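PDB 3TDG: disulfide isomerase DsbG N-terminal domain-containing protein from Helicobacter pylori, which acts as a thioredoxin-fold reductase of the DsbG family, probably working on protein disulfides as a dimer joined through its N-terminal domains. Local coordinates for the interface of chains A and B. Coordinates in Å, arbitrary orientation; residue numbers count along the deposited sequence, not the author numbering. Chains: chain A/B, Putative uncharacterized protein.

Contact 1: the interface of chains A and B. Residues chain A 55, 57-58, 61, 93; chain B 61, 84-85, 87.
B:Leu85 inserts its forked end between A:Phe93 and A:Leu61 in the N-terminal dimerisation domain typical of the DsbC/DsbG family. The two methyls of B:Leu85 do different work: CD1 rests against the outer CE1–CZ side of the A:Phe93 ring, 3.6 Å from CE1, whereas CD2 turns to A:Leu61, 3.7 Å from CD1 of that leucine. With CG opposite the main-chain nitrogen (chi1 172°), the fork of B:Leu85 points across the boundary, and a branched leucine suits a place that must fill two directions at once. On the two-fold axis A:Leu61 and B:Leu61 meet tip to tip, their CD1 methyls 3.6 Å apart; identical aliphatic ends can face each other without polar mismatch. CD2 of A:Leu61 also reaches CD1 of B:Leu61, at 3.8 Å.

Farther along A:Phe93, the ring lies beside B:Ile87, both side chains pointing the same way, with CD1 of the phenylalanine 4.0 Å from CG1 of the isoleucine. Their backbones form an antiparallel bridge, which sets this alignment. Around B:Leu85, A:Ser57 brings its small hydroxyl OG within 3.3 Å of CB, near the loop residue B:Asn84, and A:Ser58 adds its CB against CD2.

In the next shell, the backbone N of A:Leu61 donates to the A:Ser58 hydroxyl OG at 3.1 Å (163° at the hydrogen). This bond fastens the loop from which A:Leu61 reaches the axis. A:Leu55 faces CD2 of B:Leu85 at longer range.

Contact 2: the interface of chains A and B. Residues chain A 39, 75, 77, 86-88; chain B 92-94.
A:Ile86 and B:Phe94 pair backbone to backbone, joining strand 85-88 of one chain to strand 93-95 of the other in an antiparallel sheet. Each accepts a bond from the other: B:Phe94 N reaches A:Ile86 O at 2.8 Å, in the carbonyl plane, and A:Ile86 N returns a bond of 2.8 Å to B:Phe94 O. Farther along, A:Gly88 N donates to B:Ile92 O at 2.7 Å. Tight packing follows these bonds. With no side chain of its own, A:Gly88 lets the CG2 methyl of B:Ile92 settle 3.5 Å from its CA. On the same side of the sheet, the B:Phe94 ring receives CG2 of A:Ile86 at its edge, in plane, while the A:Ile39 side chain crosses at nearly a right angle and sets CG1 3.8 Å from ring atom CD2. The flat phenylalanine, turned by chi1 -50°, thus lies between strand and helix.

The far side of the same B:Ile92 CG2 methyl meets CD2 of A:Leu77 at 3.9 Å. Looser is CD1 of B:Ile92, nearest to CG2 of A:Ile75 at 4.3 Å. Its two branches thus serve different partners, while beta-branched A:Ile86 and A:Ile75 suit their strands. In the fold, B:Ile92 and B:Phe94 extend the sheet of chain A, beside strand 74-79 and helix 33-43.

Contact 3: the interface of chains A and B. Residues chain A 94-96, 101; chain B 38, 42, 84.
Strand 93-95 of chain A, the loop at A:Asn96 and the start of helix 98-129 meet the end of helix 33-43 and the loop at B:Asn84 in chain B, within the N-terminal dimerisation domain of the DsbC/DsbG type. B:Gln42 reaches across with its amide NE2 and donates to the backbone O of A:Ser95 at 3.0 Å. The bond is nearly straight, 169° at the hydrogen, and the acceptor lies in the plane of the glutamine amide, although the donor stands above the carbonyl plane of A:Ser95. B:Gln42 places CG between its own N and carbonyl carbon (chi1 50°), and the chain extends from there toward the strand. A neutral amide suits this place, because it is long enough to reach the strand and offers an N-H to the backbone.

OE1 of B:Gln42 sits at the edge of the A:Phe94 ring and in its plane, 3.7 Å from CD1 of A:Phe94; ring and amide planes stand almost perpendicular. OE1 of B:Gln42 also touches CG2 of the compact A:Val101 at 3.6 Å, the two side chains running alongside each other in opposite directions.

A:Asn96 N donates to the backbone O of B:Asn84 at 3.1 Å, in the carbonyl plane; A:Ser95 is small enough to bring its hydroxyl OG to that oxygen in a weak bond. Flat asparagine amides can lie face to face where two loops meet, and here they stack 15° from parallel. CG1 of B:Val38 packs against the A:Ser95 carbonyl carbon.

Contact 1: the interface of chains A and B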
# COMPACT_ATOMS: atom_id res chain seq x y z
N LEU A 55 -15.50 29.97 3.12
CA LEU A 55 -15.68 29.24 4.36
C LEU A 55 -16.33 30.10 5.43
O LEU A 55 -15.92 31.21 5.66
CB LEU A 55 -14.35 28.75 4.90
CG LEU A 55 -13.45 27.86 4.08
CD1 LEU A 55 -12.21 27.64 4.86
CD2 LEU A 55 -14.12 26.58 3.79
N SER A 57 -16.08 29.74 8.26
CA SER A 57 -15.24 29.63 9.40
C SER A 57 -14.05 30.60 9.38
O SER A 57 -13.42 30.84 10.39
CB SER A 57 -14.82 28.18 9.49
OG SER A 57 -13.95 28.01 10.54
N SER A 58 -13.77 31.18 8.23
CA SER A 58 -12.73 32.17 8.14
C SER A 58 -13.03 33.23 7.12
O SER A 58 -13.66 32.98 6.14
CB SER A 58 -11.42 31.53 7.76
OG SER A 58 -10.52 32.53 7.38
N LEU A 61 -9.63 32.87 4.43
CA LEU A 61 -9.44 31.61 3.73
C LEU A 61 -10.60 31.19 2.84
O LEU A 61 -11.76 31.24 3.24
CB LEU A 61 -9.15 30.51 4.74
CG LEU A 61 -7.87 30.69 5.55
CD1 LEU A 61 -7.74 29.52 6.50
CD2 LEU A 61 -6.65 30.80 4.64
N PHE A 93 -9.74 17.79 8.84
CA PHE A 93 -10.38 19.08 8.76
C PHE A 93 -11.46 19.18 9.85
O PHE A 93 -12.37 18.36 9.90
CB PHE A 93 -11.05 19.29 7.40
CG PHE A 93 -11.74 20.60 7.29
CD1 PHE A 93 -11.03 21.73 6.85
CD2 PHE A 93 -13.07 20.75 7.68
CE1 PHE A 93 -11.64 22.97 6.78
CE2 PHE A 93 -13.69 22.00 7.62
CZ PHE A 93 -12.98 23.11 7.17
N LEU B 61 -3.65 32.52 11.04
CA LEU B 61 -3.29 31.11 11.10
C LEU B 61 -1.99 30.81 11.83
O LEU B 61 -0.97 31.45 11.59
CB LEU B 61 -3.24 30.53 9.70
CG LEU B 61 -4.56 30.56 8.93
CD1 LEU B 61 -4.33 29.96 7.57
CD2 LEU B 61 -5.66 29.81 9.70
N ASN B 84 -11.13 27.64 16.07
CA ASN B 84 -12.37 27.13 15.48
C ASN B 84 -12.24 26.51 14.10
O ASN B 84 -13.20 25.92 13.60
CB ASN B 84 -13.44 28.23 15.45
CG ASN B 84 -14.07 28.44 16.82
OD1 ASN B 84 -14.37 27.49 17.53
ND2 ASN B 84 -14.27 29.70 17.18
N LEU B 85 -11.09 26.69 13.46
CA LEU B 85 -10.81 26.09 12.15
C LEU B 85 -9.47 25.36 12.23
O LEU B 85 -8.47 25.90 12.70
CB LEU B 85 -10.81 27.15 11.04
CG LEU B 85 -10.37 26.75 9.62
CD1 LEU B 85 -11.33 25.73 8.98
CD2 LEU B 85 -10.24 27.99 8.76
N ILE B 87 -6.98 22.60 10.10
CA ILE B 87 -6.66 21.96 8.83
C ILE B 87 -5.38 21.15 9.01
O ILE B 87 -4.38 21.68 9.49
CB ILE B 87 -6.48 23.01 7.70
CG1 ILE B 87 -7.75 23.85 7.57
CG2 ILE B 87 -6.16 22.33 6.35
CD1 ILE B 87 -7.54 25.22 6.94

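Contact 2: the interface of chains A and B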
# COMPACT_ATOMS: atom_id res chain seq x y z
N ILE A 39 2.39 28.38 -7.00
CA ILE A 39 2.56 26.98 -7.18
C ILE A 39 3.53 26.70 -8.31
O ILE A 39 4.39 25.88 -8.18
CB ILE A 39 1.25 26.26 -7.43
CG1 ILE A 39 0.48 26.14 -6.13
CG2 ILE A 39 1.48 24.89 -7.93
CD1 ILE A 39 -0.95 25.90 -6.32
N ILE A 75 -7.46 18.60 -7.10
CA ILE A 75 -6.84 18.73 -5.79
C ILE A 75 -7.52 19.87 -5.05
O ILE A 75 -7.53 21.00 -5.55
CB ILE A 75 -5.32 19.04 -5.90
CG1 ILE A 75 -4.62 18.05 -6.86
CG2 ILE A 75 -4.66 19.09 -4.50
CD1 ILE A 75 -4.59 16.58 -6.35
N LEU A 77 -7.89 22.59 -1.97
CA LEU A 77 -6.98 23.46 -1.22
C LEU A 77 -7.75 24.46 -0.36
O LEU A 77 -8.88 24.84 -0.68
CB LEU A 77 -6.13 24.28 -2.21
CG LEU A 77 -5.49 23.58 -3.42
CD1 LEU A 77 -4.93 24.61 -4.42
CD2 LEU A 77 -4.40 22.62 -2.94
N ILE A 86 -1.19 28.42 0.63
CA ILE A 86 -1.93 27.37 -0.03
C ILE A 86 -1.70 26.12 0.80
O ILE A 86 -0.55 25.69 0.98
CB ILE A 86 -1.43 27.18 -1.49
CG1 ILE A 86 -1.80 28.38 -2.36
CG2 ILE A 86 -1.98 25.90 -2.10
CD1 ILE A 86 -0.75 28.81 -3.37
N ILE A 87 -2.79 25.53 1.28
CA ILE A 87 -2.74 24.34 2.12
C ILE A 87 -3.63 23.28 1.50
O ILE A 87 -4.80 23.55 1.21
CB ILE A 87 -3.20 24.65 3.57
CG1 ILE A 87 -2.32 25.75 4.17
CG2 ILE A 87 -3.12 23.39 4.46
CD1 ILE A 87 -2.97 26.53 5.31
N GLY A 88 -3.09 22.08 1.28
CA GLY A 88 -3.90 20.99 0.74
C GLY A 88 -4.97 20.54 1.74
O GLY A 88 -4.67 20.40 2.94
N ILE B 92 1.34 18.99 0.64
CA ILE B 92 0.68 20.00 -0.19
C ILE B 92 0.57 21.27 0.63
O ILE B 92 -0.43 21.50 1.32
CB ILE B 92 -0.68 19.52 -0.74
CG1 ILE B 92 -0.50 18.20 -1.49
CG2 ILE B 92 -1.32 20.62 -1.67
CD1 ILE B 92 -1.81 17.46 -1.79
N PHE B 93 1.65 22.05 0.58
CA PHE B 93 1.77 23.32 1.27
C PHE B 93 2.64 24.27 0.43
O PHE B 93 3.78 23.96 0.11
CB PHE B 93 2.44 23.15 2.63
CG PHE B 93 2.59 24.44 3.37
CD1 PHE B 93 1.56 24.91 4.19
CD2 PHE B 93 3.73 25.22 3.20
CE1 PHE B 93 1.68 26.13 4.84
CE2 PHE B 93 3.85 26.46 3.85
CZ PHE B 93 2.82 26.91 4.66
N PHE B 94 2.11 25.43 0.08
CA PHE B 94 2.90 26.40 -0.68
C PHE B 94 2.69 27.76 -0.12
O PHE B 94 1.60 28.10 0.35
CB PHE B 94 2.57 26.36 -2.17
CG PHE B 94 2.59 24.99 -2.75
CD1 PHE B 94 3.80 24.39 -3.10
CD2 PHE B 94 1.42 24.27 -2.92
CE1 PHE B 94 3.84 23.10 -3.61
CE2 PHE B 94 1.44 22.98 -3.43
CZ PHE B 94 2.65 22.40 -3.78

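Contact 3: the interface of chains A and B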
# COMPACT_ATOMS: atom_id res chain seq x y z
N PHE A 94 -11.36 20.18 10.70
CA PHE A 94 -12.39 20.36 11.74
C PHE A 94 -12.75 21.80 11.84
O PHE A 94 -11.91 22.69 11.66
CB PHE A 94 -11.94 19.81 13.09
CG PHE A 94 -11.40 18.42 13.02
CD1 PHE A 94 -12.27 17.33 12.97
CD2 PHE A 94 -10.04 18.19 12.96
CE1 PHE A 94 -11.78 16.03 12.87
CE2 PHE A 94 -9.54 16.90 12.87
CZ PHE A 94 -10.41 15.82 12.82
N SER A 95 -14.03 22.03 12.11
CA SER A 95 -14.53 23.38 12.31
C SER A 95 -15.69 23.37 13.30
O SER A 95 -16.43 22.38 13.37
CB SER A 95 -14.98 23.99 10.98
OG SER A 95 -15.42 25.31 11.19
N ASN A 96 -15.85 24.46 14.06
CA ASN A 96 -17.09 24.64 14.82
C ASN A 96 -18.28 24.89 13.88
O ASN A 96 -19.43 24.77 14.30
CB ASN A 96 -16.97 25.75 15.88
CG ASN A 96 -17.03 27.16 15.27
OD1 ASN A 96 -16.43 27.43 14.22
ND2 ASN A 96 -17.72 28.07 15.95
N VAL A 101 -17.37 21.80 7.48
CA VAL A 101 -17.09 20.35 7.60
C VAL A 101 -17.79 19.59 6.47
O VAL A 101 -17.19 18.68 5.85
CB VAL A 101 -17.54 19.78 9.00
CG1 VAL A 101 -17.39 18.25 9.05
CG2 VAL A 101 -16.78 20.44 10.13
N VAL B 38 -13.07 21.49 19.92
CA VAL B 38 -13.63 21.30 18.62
C VAL B 38 -13.30 19.91 18.10
O VAL B 38 -14.13 19.26 17.53
CB VAL B 38 -13.18 22.37 17.65
CG1 VAL B 38 -13.67 22.07 16.32
CG2 VAL B 38 -13.66 23.69 18.09
N GLN B 42 -16.15 16.14 17.59
CA GLN B 42 -16.37 15.43 16.34
C GLN B 42 -15.43 14.24 16.09
O GLN B 42 -15.49 13.62 15.05
CB GLN B 42 -16.47 16.40 15.14
CG GLN B 42 -15.36 17.41 15.04
CD GLN B 42 -15.71 18.60 14.13
OE1 GLN B 42 -15.79 18.45 12.92
NE2 GLN B 42 -15.91 19.76 14.73
N ASN B 84 -11.13 27.64 16.07
CA ASN B 84 -12.37 27.13 15.48
C ASN B 84 -12.24 26.51 14.10
O ASN B 84 -13.20 25.92 13.60
CB ASN B 84 -13.44 28.23 15.45
CG ASN B 84 -14.07 28.44 16.82
OD1 ASN B 84 -14.37 27.49 17.53
ND2 ASN B 84 -14.27 29.70 17.18

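Contacts 1 and 3 are neighbours, their C-alpha centres about 8 Å apart, and both include B:Asn84, the loop residue just before strand 85-88. The C-alpha centre of contact 2 lies about 14 Å from that of contact 1 and about 20 Å from that of contact 3. Strand 93-95 takes part in all three, and strand 85-88 in contacts 1 and 2, with contact 3 reaching the loop residue before it. Symmetry repeats each patch with the chains exchanged. The joined N-terminal domains form the apex of a V, from which helix 98-129 of each chain leads to a separate thioredoxin-fold domain.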